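Local coordinates for walker-Type ATPase (Pyrococcus abyssi, PDB 2QEN), which is of unknown function but binds ADP and magnesium and probably acts as a P-loop ATPase, with a predicted winged-helix region near its C-terminal end, at residues A[272-277]-A[286-291]; A[290-295]-A[343-348]. The protein carries 1 engineered substitution. All blocks are in the same frame, centred on the assembly; numbering follows the deposited sequence.

Contact 1: A[272-277]-A[286-291]; sequences GELEEL and DILRAI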
loop_
_atom_site.group_PDB
_atom_site.type_symbol
_atom_site.label_atom_id
_atom_site.label_comp_id
_atom_site.label_asym_id
_atom_site.label_seq_id
_atom_site.Cartn_x
_atom_site.Cartn_y
_atom_site.Cartn_z
ATOM N N GLY A 272 15.482 -4.943 6.033
ATOM C CA GLY A 272 15.756 -4.294 4.743
ATOM C C GLY A 272 15.196 -2.884 4.705
ATOM O O GLY A 272 15.868 -1.959 4.260
ATOM N N GLU A 273 13.960 -2.735 5.179
ATOM C CA GLU A 273 13.304 -1.435 5.309
ATOM C C GLU A 273 13.922 -0.558 6.404
ATOM O O GLU A 273 14.004 0.661 6.250
ATOM C CB GLU A 273 11.822 -1.615 5.596
ATOM C CG GLU A 273 11.051 -2.257 4.484
ATOM C CD GLU A 273 9.859 -3.046 4.978
ATOM O OE1 GLU A 273 9.298 -2.706 6.043
ATOM O OE2 GLU A 273 9.481 -4.015 4.289
ATOM N N LEU A 274 14.352 -1.171 7.501
ATOM C CA LEU A 274 15.040 -0.428 8.548
ATOM C C LEU A 274 16.410 0.098 8.084
ATOM O O LEU A 274 16.862 1.147 8.558
ATOM C CB LEU A 274 15.161 -1.263 9.827
ATOM C CG LEU A 274 13.874 -1.593 10.593
ATOM C CD1 LEU A 274 14.180 -2.588 11.717
ATOM C CD2 LEU A 274 13.176 -0.341 11.152
ATOM N N GLU A 275 17.055 -0.629 7.162
ATOM C CA GLU A 275 18.280 -0.167 6.497
ATOM C C GLU A 275 18.033 1.162 5.785
ATOM O O GLU A 275 18.821 2.105 5.924
ATOM C CB GLU A 275 18.775 -1.186 5.458
ATOM C CG GLU A 275 19.578 -2.362 5.995
ATOM C CD GLU A 275 20.248 -3.184 4.885
ATOM O OE1 GLU A 275 19.739 -3.206 3.733
ATOM O OE2 GLU A 275 21.299 -3.814 5.162
ATOM N N GLU A 276 16.945 1.217 5.015
ATOM C CA GLU A 276 16.549 2.420 4.288
ATOM C C GLU A 276 16.400 3.607 5.241
ATOM O O GLU A 276 16.964 4.677 4.991
ATOM C CB GLU A 276 15.251 2.188 3.490
ATOM C CG GLU A 276 15.343 1.099 2.401
ATOM C CD GLU A 276 14.026 0.866 1.637
ATOM O OE1 GLU A 276 12.938 0.817 2.261
ATOM O OE2 GLU A 276 14.088 0.713 0.396
ATOM N N LEU A 277 15.656 3.405 6.332
ATOM C CA LEU A 277 15.455 4.432 7.355
ATOM C C LEU A 277 16.758 4.878 8.018
ATOM O O LEU A 277 16.955 6.069 8.243
ATOM C CB LEU A 277 14.497 3.934 8.448
ATOM C CG LEU A 277 13.004 4.249 8.413
ATOM C CD1 LEU A 277 12.354 3.736 9.699
ATOM C CD2 LEU A 277 12.760 5.741 8.266
ATOM N N ASP A 286 16.513 3.950 16.241
ATOM C CA ASP A 286 16.663 4.103 17.692
ATOM C C ASP A 286 15.312 4.384 18.361
ATOM O O ASP A 286 15.006 3.810 19.403
ATOM C CB ASP A 286 17.645 5.235 18.015
ATOM C CG ASP A 286 19.120 4.843 17.786
ATOM O OD1 ASP A 286 19.434 3.661 17.520
ATOM O OD2 ASP A 286 19.982 5.745 17.890
ATOM N N ILE A 287 14.528 5.285 17.770
ATOM C CA ILE A 287 13.223 5.671 18.305
ATOM C C ILE A 287 12.239 4.497 18.218
ATOM O O ILE A 287 11.506 4.214 19.161
ATOM C CB ILE A 287 12.668 6.927 17.585
ATOM C CG1 ILE A 287 13.541 8.156 17.895
ATOM C CG2 ILE A 287 11.212 7.181 17.962
ATOM C CD1 ILE A 287 13.189 9.423 17.080
ATOM N N LEU A 288 12.264 3.816 17.081
ATOM C CA LEU A 288 11.459 2.630 16.811
ATOM C C LEU A 288 11.752 1.508 17.804
ATOM O O LEU A 288 10.836 0.948 18.412
ATOM C CB LEU A 288 11.728 2.172 15.381
ATOM C CG LEU A 288 10.662 2.381 14.284
ATOM C CD1 LEU A 288 9.553 3.366 14.618
ATOM C CD2 LEU A 288 11.238 2.649 12.911
ATOM N N ARG A 289 13.033 1.201 17.998
ATOM C CA ARG A 289 13.402 0.191 18.986
ATOM C C ARG A 289 12.954 0.561 20.408
ATOM O O ARG A 289 12.371 -0.274 21.109
ATOM C CB ARG A 289 14.884 -0.129 18.924
ATOM C CG ARG A 289 15.230 -1.409 19.650
ATOM C CD ARG A 289 16.601 -1.920 19.270
ATOM N NE ARG A 289 16.589 -2.683 18.020
ATOM C CZ ARG A 289 17.197 -2.304 16.899
ATOM N NH1 ARG A 289 17.865 -1.159 16.852
ATOM N NH2 ARG A 289 17.138 -3.076 15.822
ATOM N N ALA A 290 13.185 1.811 20.811
ATOM C CA ALA A 290 12.727 2.317 22.098
ATOM C C ALA A 290 11.226 2.058 22.335
ATOM O O ALA A 290 10.849 1.504 23.364
ATOM C CB ALA A 290 13.057 3.842 22.233
ATOM N N ILE A 291 10.387 2.480 21.389
ATOM C CA ILE A 291 8.929 2.271 21.435
ATOM C C ILE A 291 8.567 0.787 21.562
ATOM O O ILE A 291 7.795 0.416 22.445
ATOM C CB ILE A 291 8.210 2.928 20.217
ATOM C CG1 ILE A 291 8.419 4.450 20.252
ATOM C CG2 ILE A 291 6.685 2.563 20.166
ATOM C CD1 ILE A 291 7.984 5.195 19.002
#
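Leu274 and Leu277 meet Leu288 through methyl groups alone. The CD2 methyl of Leu288 does all the touching on its side. It lies 3.6 Å from CD1 of Leu277 and 4.0 Å from CD2 of Leu274. Leu277 lies nearly perpendicular to Leu288, while Leu274 comes in more obliquely. No hydrogen bond joins the two segments.

The backbones stay well apart. The nearest CA atoms, those of Leu274 and Leu288, are 9.5 Å from each other, and the leucine branches span the gap. Leu274 has its CG beside the backbone N and opposite the carbonyl carbon (chi1 -68°). This sends CG toward helix 282-292, and the CD2 branch then makes the contact. Leu288 is less relaxed. Its first two torsions, -107° and 16°, are both away from the usual staggered values.

The contact joins the long helix 255-280 to helix 282-292, which follows it after a short turn and belongs to the predicted winged helix-turn-helix region. Ile287, next to Leu288, packs on Leu317, Leu320, Leu321 and Leu324 of helix 314-326. Leu288 itself rests on Ile339 of the small two-stranded sheet.

On the other helix, Leu274 and Leu277 also touch Trp329, and Leu277 reaches Met327. All three leucines are buried. Further out lies the nucleotide site. Glu273 turns a carboxylate oxygen, OE2, to Arg41 in a salt bridge. Arg41 binds ADP, and its side chain is about 9 Å from that of Leu274.

Contact 2: A[290-295]-A[343-348]; sequences AIALGY and VVATVL
This is a small, buried, apolar contact between the end of helix 282-292 and the short C-terminal helix 342-348. Ala292 carries the first side of the contact. Its CB lies 3.7 Å from CB of Leu348 and 4.4 Å from CB of Ala345. The same methyl sits 3.8 Å from the backbone O of Ala345, as a plain van der Waals neighbour.

The approach is close because the residues are small. CA of Ala292 and CA of Ala345 are 5.0 Å apart. Leu348 touches mainly with the base of its side chain. Its CG stands beside the backbone N (chi1 -66°), and CD1 reaches within 4.1 Å of CB of Ala292. Leu348 also packs on Leu274 of helix 255-280.

Just past Ala292 the first helix stops in a Schellman motif. Gly294 has a positive phi of 95°, and its N bonds to Ile291 O, while Tyr295 N reaches back to Ala290 O at 3.0 Å. The chain then leaves the helix, and the ring of Tyr295 stacks with that of Tyr304 in helix 298-307. The carbonyl of Ala292, near the helix end, is bonded to Arg349.

Ile339 of strand 336-339 touches both segments, at Ile291, Val344 and Ala345. A first helix packed with the two-stranded wing is consistent with the winged helix-turn-helix fold predicted here, and helix 342-348 adds a further helix against it.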
loop_
_atom_site.group_PDB
_atom_site.type_symbol
_atom_site.label_atom_id
_atom_site.label_comp_id
_atom_site.label_asym_id
_atom_site.label_seq_id
_atom_site.Cartn_x
_atom_site.Cartn_y
_atom_site.Cartn_z
ATOM N N ALA A 290 13.185 1.811 20.811
ATOM C CA ALA A 290 12.727 2.317 22.098
ATOM C C ALA A 290 11.226 2.058 22.335
ATOM O O ALA A 290 10.849 1.504 23.364
ATOM C CB ALA A 290 13.057 3.842 22.233
ATOM N N ILE A 291 10.387 2.480 21.389
ATOM C CA ILE A 291 8.929 2.271 21.435
ATOM C C ILE A 291 8.567 0.787 21.562
ATOM O O ILE A 291 7.795 0.416 22.445
ATOM C CB ILE A 291 8.210 2.928 20.217
ATOM C CG1 ILE A 291 8.419 4.450 20.252
ATOM C CG2 ILE A 291 6.685 2.563 20.166
ATOM C CD1 ILE A 291 7.984 5.195 19.002
ATOM N N ALA A 292 9.157 -0.049 20.707
ATOM C CA ALA A 292 9.004 -1.498 20.779
ATOM C C ALA A 292 9.343 -2.091 22.149
ATOM O O ALA A 292 8.755 -3.111 22.548
ATOM C CB ALA A 292 9.854 -2.191 19.663
ATOM N N LEU A 293 10.302 -1.480 22.854
ATOM C CA LEU A 293 10.702 -1.944 24.194
ATOM C C LEU A 293 9.847 -1.352 25.335
ATOM O O LEU A 293 10.139 -1.584 26.502
ATOM C CB LEU A 293 12.201 -1.669 24.463
ATOM C CG LEU A 293 13.278 -2.346 23.595
ATOM C CD1 LEU A 293 14.619 -1.676 23.841
ATOM C CD2 LEU A 293 13.400 -3.820 23.898
ATOM N N GLY A 294 8.819 -0.572 24.993
ATOM C CA GLY A 294 7.943 0.037 25.987
ATOM C C GLY A 294 8.271 1.456 26.410
ATOM O O GLY A 294 7.639 1.992 27.311
ATOM N N TYR A 295 9.271 2.074 25.795
ATOM C CA TYR A 295 9.493 3.499 26.001
ATOM C C TYR A 295 8.620 4.228 24.956
ATOM O O TYR A 295 9.062 4.550 23.878
ATOM C CB TYR A 295 10.986 3.858 25.940
ATOM C CG TYR A 295 11.851 3.023 26.873
ATOM C CD1 TYR A 295 12.018 3.388 28.196
ATOM C CD2 TYR A 295 12.487 1.863 26.428
ATOM C CE1 TYR A 295 12.787 2.640 29.057
ATOM C CE2 TYR A 295 13.265 1.077 27.306
ATOM C CZ TYR A 295 13.410 1.486 28.611
ATOM O OH TYR A 295 14.169 0.764 29.499
ATOM N N VAL A 343 4.151 -7.294 14.489
ATOM C CA VAL A 343 5.277 -8.112 14.045
ATOM C C VAL A 343 6.570 -7.272 13.890
ATOM O O VAL A 343 7.650 -7.712 14.284
ATOM C CB VAL A 343 4.901 -8.925 12.784
ATOM C CG1 VAL A 343 6.085 -9.732 12.246
ATOM C CG2 VAL A 343 3.727 -9.834 13.095
ATOM N N VAL A 344 6.459 -6.058 13.346
ATOM C CA VAL A 344 7.578 -5.109 13.362
ATOM C C VAL A 344 8.091 -4.894 14.799
ATOM O O VAL A 344 9.294 -4.951 15.044
ATOM C CB VAL A 344 7.235 -3.767 12.644
ATOM C CG1 VAL A 344 8.364 -2.736 12.789
ATOM C CG2 VAL A 344 6.976 -4.010 11.185
ATOM N N ALA A 345 7.179 -4.685 15.746
ATOM C CA ALA A 345 7.557 -4.589 17.152
ATOM C C ALA A 345 8.328 -5.833 17.662
ATOM O O ALA A 345 9.365 -5.701 18.325
ATOM C CB ALA A 345 6.320 -4.299 18.019
ATOM N N THR A 346 7.823 -7.029 17.346
ATOM C CA THR A 346 8.497 -8.293 17.686
ATOM C C THR A 346 9.924 -8.353 17.126
ATOM O O THR A 346 10.854 -8.708 17.841
ATOM C CB THR A 346 7.664 -9.513 17.224
ATOM O OG1 THR A 346 6.403 -9.502 17.907
ATOM C CG2 THR A 346 8.376 -10.847 17.524
ATOM N N VAL A 347 10.080 -7.971 15.860
ATOM C CA VAL A 347 11.384 -7.918 15.174
ATOM C C VAL A 347 12.343 -6.881 15.787
ATOM O O VAL A 347 13.527 -7.161 15.957
ATOM C CB VAL A 347 11.201 -7.675 13.629
ATOM C CG1 VAL A 347 12.528 -7.315 12.944
ATOM C CG2 VAL A 347 10.568 -8.888 12.959
ATOM N N LEU A 348 11.835 -5.698 16.125
ATOM C CA LEU A 348 12.656 -4.664 16.803
ATOM C C LEU A 348 13.134 -5.032 18.223
ATOM O O LEU A 348 14.156 -4.538 18.665
ATOM C CB LEU A 348 11.950 -3.302 16.828
ATOM C CG LEU A 348 11.707 -2.565 15.505
ATOM C CD1 LEU A 348 10.483 -1.683 15.648
ATOM C CD2 LEU A 348 12.926 -1.744 15.060
#

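In the fold
Going from the N terminus, the chain builds the five-stranded parallel sheet and later runs into the long helix 255-280. Contact 1 closes a short excursion of eight residues, mostly helical, folding helix 282-292 back toward that long helix. Contact 2 closes a much longer loop, bringing 343-348 back to 290-295 after two helices and the two-stranded sheet. The two closures follow one another and overlap only at Ala290 and Ile291. The centres are 9 Å apart. They meet where Arg289 NE lies 3.1 Å from Leu348 O, a probable hydrogen bond. Together they tie helices 255-280, 282-292 and 342-348 into one group, with helix 282-292 inside the predicted winged-helix region.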